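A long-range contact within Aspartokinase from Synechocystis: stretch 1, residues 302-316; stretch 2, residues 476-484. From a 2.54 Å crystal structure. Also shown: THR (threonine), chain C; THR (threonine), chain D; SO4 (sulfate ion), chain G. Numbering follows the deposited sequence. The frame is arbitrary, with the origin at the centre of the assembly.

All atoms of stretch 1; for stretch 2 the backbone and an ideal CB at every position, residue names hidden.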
# COMPACT_ATOMS: atom_id res chain seq x y z
N ILE A 302 34.86 -17.14 -32.59
CA ILE A 302 35.64 -18.31 -32.25
C ILE A 302 34.72 -19.34 -31.59
O ILE A 302 34.12 -19.09 -30.53
CB ILE A 302 36.84 -17.98 -31.33
CG1 ILE A 302 37.70 -16.88 -31.96
CG2 ILE A 302 37.68 -19.25 -31.06
CD1 ILE A 302 38.91 -16.52 -31.13
N ILE A 303 34.59 -20.49 -32.24
CA ILE A 303 33.70 -21.54 -31.76
C ILE A 303 34.44 -22.87 -31.56
O ILE A 303 35.05 -23.42 -32.47
CB ILE A 303 32.51 -21.73 -32.73
CG1 ILE A 303 31.85 -20.37 -33.03
CG2 ILE A 303 31.50 -22.74 -32.18
CD1 ILE A 303 30.61 -20.47 -33.91
N GLN A 304 34.41 -23.37 -30.34
CA GLN A 304 34.92 -24.70 -30.07
C GLN A 304 33.98 -25.46 -29.16
O GLN A 304 33.87 -25.16 -27.97
CB GLN A 304 36.30 -24.62 -29.44
CG GLN A 304 36.91 -25.99 -29.15
CD GLN A 304 38.21 -25.89 -28.38
OE1 GLN A 304 39.19 -25.27 -28.85
NE2 GLN A 304 38.22 -26.47 -27.19
N SER A 305 33.30 -26.45 -29.73
CA SER A 305 32.35 -27.26 -28.97
C SER A 305 33.07 -28.37 -28.21
O SER A 305 34.28 -28.27 -27.95
CB SER A 305 31.25 -27.81 -29.88
OG SER A 305 30.32 -28.61 -29.17
N ILE A 306 32.33 -29.40 -27.83
CA ILE A 306 32.88 -30.48 -27.02
C ILE A 306 33.89 -31.35 -27.79
O ILE A 306 33.79 -31.50 -29.02
CB ILE A 306 31.74 -31.35 -26.44
CG1 ILE A 306 32.29 -32.30 -25.38
CG2 ILE A 306 31.01 -32.11 -27.54
CD1 ILE A 306 31.26 -33.14 -24.72
N HIS A 307 34.87 -31.89 -27.07
CA HIS A 307 35.89 -32.76 -27.67
C HIS A 307 35.28 -33.96 -28.37
O HIS A 307 34.16 -34.38 -28.07
CB HIS A 307 36.85 -33.25 -26.59
CG HIS A 307 36.23 -34.23 -25.65
ND1 HIS A 307 36.33 -35.59 -25.81
CD2 HIS A 307 35.44 -34.03 -24.57
CE1 HIS A 307 35.66 -36.19 -24.85
NE2 HIS A 307 35.10 -35.27 -24.09
N ASP A 308 36.01 -34.49 -29.34
CA ASP A 308 35.65 -35.74 -29.98
C ASP A 308 36.85 -36.68 -29.78
O ASP A 308 37.91 -36.47 -30.39
CB ASP A 308 35.33 -35.52 -31.46
CG ASP A 308 35.04 -36.82 -32.20
OD1 ASP A 308 35.24 -37.92 -31.62
OD2 ASP A 308 34.61 -36.75 -33.37
N GLY A 309 36.68 -37.69 -28.92
CA GLY A 309 37.77 -38.53 -28.48
C GLY A 309 38.86 -37.69 -27.83
O GLY A 309 38.58 -36.85 -26.97
N ASN A 310 40.10 -37.89 -28.25
CA ASN A 310 41.21 -37.16 -27.65
C ASN A 310 41.58 -35.90 -28.43
O ASN A 310 42.70 -35.39 -28.34
CB ASN A 310 42.41 -38.08 -27.48
CG ASN A 310 42.04 -39.35 -26.75
OD1 ASN A 310 41.69 -39.31 -25.58
ND2 ASN A 310 42.09 -40.50 -27.46
N SER A 311 40.63 -35.38 -29.19
CA SER A 311 40.92 -34.19 -29.97
C SER A 311 39.71 -33.25 -30.09
O SER A 311 38.63 -33.54 -29.59
CB SER A 311 41.47 -34.58 -31.34
OG SER A 311 40.61 -35.49 -31.98
N ASN A 312 39.90 -32.11 -30.74
CA ASN A 312 38.78 -31.19 -30.97
C ASN A 312 38.95 -30.42 -32.28
O ASN A 312 40.00 -30.50 -32.90
CB ASN A 312 38.67 -30.19 -29.81
CG ASN A 312 37.25 -29.73 -29.56
OD1 ASN A 312 36.40 -29.78 -30.45
ND2 ASN A 312 36.97 -29.29 -28.35
N ASP A 313 37.91 -29.70 -32.69
CA ASP A 313 38.03 -28.75 -33.80
C ASP A 313 38.10 -27.32 -33.25
O ASP A 313 37.66 -27.03 -32.14
CB ASP A 313 36.88 -28.89 -34.77
CG ASP A 313 36.63 -30.32 -35.21
OD1 ASP A 313 37.60 -31.09 -35.42
OD2 ASP A 313 35.44 -30.67 -35.36
N ILE A 314 38.69 -26.42 -34.03
CA ILE A 314 38.64 -25.01 -33.71
C ILE A 314 38.17 -24.22 -34.94
O ILE A 314 38.75 -24.33 -36.02
CB ILE A 314 39.98 -24.49 -33.23
CG1 ILE A 314 40.43 -25.26 -31.99
CG2 ILE A 314 39.88 -23.00 -32.94
CD1 ILE A 314 41.76 -24.81 -31.41
N ALA A 315 37.10 -23.44 -34.78
CA ALA A 315 36.57 -22.67 -35.89
C ALA A 315 36.60 -21.21 -35.56
O ALA A 315 36.43 -20.83 -34.41
CB ALA A 315 35.16 -23.12 -36.24
N PHE A 316 36.86 -20.39 -36.56
CA PHE A 316 36.80 -18.95 -36.40
C PHE A 316 36.33 -18.30 -37.69
O PHE A 316 36.32 -18.93 -38.75
CB PHE A 316 38.13 -18.37 -35.92
CG PHE A 316 39.28 -18.60 -36.85
CD1 PHE A 316 39.60 -17.69 -37.82
CD2 PHE A 316 40.07 -19.74 -36.72
CE1 PHE A 316 40.67 -17.90 -38.67
CE2 PHE A 316 41.14 -19.95 -37.57
CZ PHE A 316 41.44 -19.03 -38.54
N UNK A 476 25.17 -22.14 -25.43
CA UNK A 476 24.99 -23.13 -26.48
C UNK A 476 26.12 -22.99 -27.49
O UNK A 476 26.36 -21.90 -28.01
CB UNK A 476 23.63 -22.97 -27.16
N UNK A 477 26.81 -24.10 -27.75
CA UNK A 477 27.92 -24.11 -28.70
C UNK A 477 27.77 -25.25 -29.69
O UNK A 477 27.54 -26.41 -29.33
CB UNK A 477 29.26 -24.22 -27.97
N UNK A 478 27.87 -24.91 -30.96
CA UNK A 478 27.74 -25.89 -32.02
C UNK A 478 28.72 -25.53 -33.12
O UNK A 478 28.76 -24.38 -33.57
CB UNK A 478 26.31 -25.95 -32.55
N UNK A 479 29.53 -26.49 -33.54
CA UNK A 479 30.60 -26.21 -34.49
C UNK A 479 30.52 -27.07 -35.75
O UNK A 479 29.58 -26.96 -36.54
CB UNK A 479 31.96 -26.42 -33.81
N UNK A 480 31.49 -27.96 -35.93
CA UNK A 480 31.58 -28.70 -37.20
C UNK A 480 30.63 -29.89 -37.30
O UNK A 480 30.05 -30.34 -36.31
CB UNK A 480 33.01 -29.20 -37.40
N UNK A 481 30.48 -30.41 -38.51
CA UNK A 481 29.90 -31.73 -38.68
C UNK A 481 30.79 -32.81 -38.05
O UNK A 481 32.02 -32.72 -38.10
CB UNK A 481 29.68 -32.02 -40.17
N UNK A 482 30.16 -33.79 -37.42
CA UNK A 482 30.86 -34.93 -36.83
C UNK A 482 31.60 -35.75 -37.89
O UNK A 482 31.07 -36.00 -38.98
CB UNK A 482 29.87 -35.82 -36.08
N UNK A 483 32.83 -36.17 -37.60
CA UNK A 483 33.49 -37.12 -38.51
C UNK A 483 32.89 -38.54 -38.38
O UNK A 483 33.02 -39.21 -37.34
CB UNK A 483 34.99 -37.16 -38.22
N UNK A 484 32.24 -38.98 -39.45
CA UNK A 484 31.60 -40.30 -39.53
C UNK A 484 31.73 -40.88 -40.95
O UNK A 484 31.66 -40.14 -41.94
CB UNK A 484 30.13 -40.20 -39.13
N THR C . 42.26 -27.98 -25.50
CA THR C . 43.05 -27.16 -26.43
C THR C . 43.77 -26.02 -25.72
O THR C . 43.60 -25.83 -24.51
CB THR C . 42.19 -26.61 -27.59
OG1 THR C . 41.16 -25.75 -27.07
CG2 THR C . 41.54 -27.76 -28.34
OXT THR C . 44.55 -25.29 -26.35
N THR D . 21.37 -28.09 -38.12
CA THR D . 20.48 -28.36 -37.00
C THR D . 19.34 -27.36 -36.99
O THR D . 19.36 -26.38 -37.76
CB THR D . 21.20 -28.29 -35.64
OG1 THR D . 21.74 -26.97 -35.46
CG2 THR D . 22.32 -29.35 -35.56
OXT THR D . 18.38 -27.53 -36.23
S SO4 G . 40.99 -38.91 -32.15
O1 SO4 G . 39.57 -38.70 -32.07
O2 SO4 G . 41.84 -37.78 -32.42
O3 SO4 G . 41.35 -39.39 -30.83
O4 SO4 G . 41.21 -39.78 -33.26

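Position 476 has nothing of stretch 1 within reach of its CB. Extended backbone angles favour a beta-branched or other strand-forming residue, but many would fit. It is Ile476, and it makes no contact here.

Position 477 points its CB toward stretch 1, 4.4 Å from Ser305 CA and 5.0 Å from Ile303 CG2. An apolar side chain of medium size would suit, such as valine, isoleucine or leucine. It is Ile477. Its CG2 packs on Ile303 CG2 at 3.6 Å.

Position 478 points away, and its CB meets nothing of stretch 1. A threonine ligand, chain D, lies on that side, so a polar side chain long enough to reach it would suit. It is Gln478. Its OE1 accepts a hydrogen bond from OG1 of that threonine at 2.7 Å, and its NE2 donates one to the same OG1 at 2.9 Å.

Position 479 points toward stretch 1, with its CB 4.1 Å from Ile303 CG2 and 4.2 Å from Ser305 CB. The short distances favour a small residue: alanine, serine, cysteine or perhaps threonine. It is Ser479. Its OG sits 3.8 Å from Ala315 CB. Water 1 links its backbone N (3.0 Å) to Ser305 OG (3.0 Å), the latter bond weak.

Position 480 has its CB 3.5 Å from Asp313 OD2. A polar side chain that can bend past the carboxylate would suit; an acidic one would be less welcome. It is Gln480. Its NE2 lies 3.7 Å from Ala315 CB and donates to Ser479 OG at 3.1 Å. Water 3 joins its backbone N (3.0 Å) to Asp313 OD2 (2.8 Å).

Position 481 points away from stretch 1. Many side chains, polar or apolar, would fit. It is Arg481. Its backbone O receives a hydrogen bond from water 2 at 3.1 Å, and that water also donates to Asp313 OD2 at 2.8 Å.

Position 482 points sideways and meets nothing within 5.5 Å. Many residues would serve; it is Cys482.

Position 483 points toward stretch 1, with its CB 4.9 Å from Asp308 OD2. Asp313 and a sulfate add negative charge, so a long basic residue, lysine or arginine, would suit. It is Arg483. Asp308 OD2 lies over one guanidinium face, 3.4 Å from NH2, a salt bridge of charge alone. Asp313 OD1 is at the edge, in a salt bridge 3.6 Å from NH1. Water 4 bridges Asp313 OD1 and Arg483 NH1, 2.7 Å from each.

Position 484 has no neighbour in stretch 1, so almost any side chain would fit. It is Ile484, poorly ordered.

Stretch 2, residues 476-484: IIQSQRCRI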
# COMPACT_ATOMS: atom_id res chain seq x y z
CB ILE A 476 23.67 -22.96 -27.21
CG1 ILE A 476 22.53 -22.81 -26.22
CG2 ILE A 476 23.45 -24.14 -28.18
CD1 ILE A 476 21.20 -22.53 -26.86
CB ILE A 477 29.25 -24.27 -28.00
CG1 ILE A 477 29.32 -23.33 -26.78
CG2 ILE A 477 30.36 -23.99 -28.96
CD1 ILE A 477 30.63 -23.42 -26.00
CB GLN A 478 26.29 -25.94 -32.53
CG GLN A 478 26.09 -26.85 -33.74
CD GLN A 478 24.69 -26.76 -34.29
OE1 GLN A 478 23.72 -27.02 -33.58
NE2 GLN A 478 24.58 -26.40 -35.56
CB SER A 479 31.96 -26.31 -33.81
OG SER A 479 32.96 -25.75 -34.63
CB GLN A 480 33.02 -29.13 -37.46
CG GLN A 480 34.01 -27.93 -37.49
CD GLN A 480 33.47 -26.81 -38.36
OE1 GLN A 480 33.48 -26.89 -39.59
NE2 GLN A 480 32.99 -25.75 -37.72
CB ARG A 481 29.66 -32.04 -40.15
CG ARG A 481 28.55 -31.20 -40.72
CD ARG A 481 28.24 -31.54 -42.16
NE ARG A 481 26.88 -31.16 -42.52
CZ ARG A 481 26.33 -31.37 -43.72
NH1 ARG A 481 27.04 -31.95 -44.68
NH2 ARG A 481 25.08 -30.99 -43.95
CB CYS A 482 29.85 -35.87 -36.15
SG CYS A 482 28.79 -35.11 -34.97
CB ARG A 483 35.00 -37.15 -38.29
CG ARG A 483 35.58 -35.82 -37.92
CD ARG A 483 37.06 -35.93 -37.68
NE ARG A 483 37.41 -36.61 -36.42
CZ ARG A 483 37.57 -35.99 -35.26
NH1 ARG A 483 37.38 -34.67 -35.17
NH2 ARG A 483 37.92 -36.68 -34.17
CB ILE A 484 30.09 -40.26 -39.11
CG1 ILE A 484 29.22 -39.53 -40.15
CG2 ILE A 484 29.91 -39.63 -37.74
CD1 ILE A 484 27.74 -39.76 -39.95
O HOH W 1 29.47 -29.05 -32.06
O HOH W 2 33.72 -32.89 -35.53
O HOH W 3 33.40 -29.29 -34.04
O HOH W 4 36.74 -32.99 -37.15
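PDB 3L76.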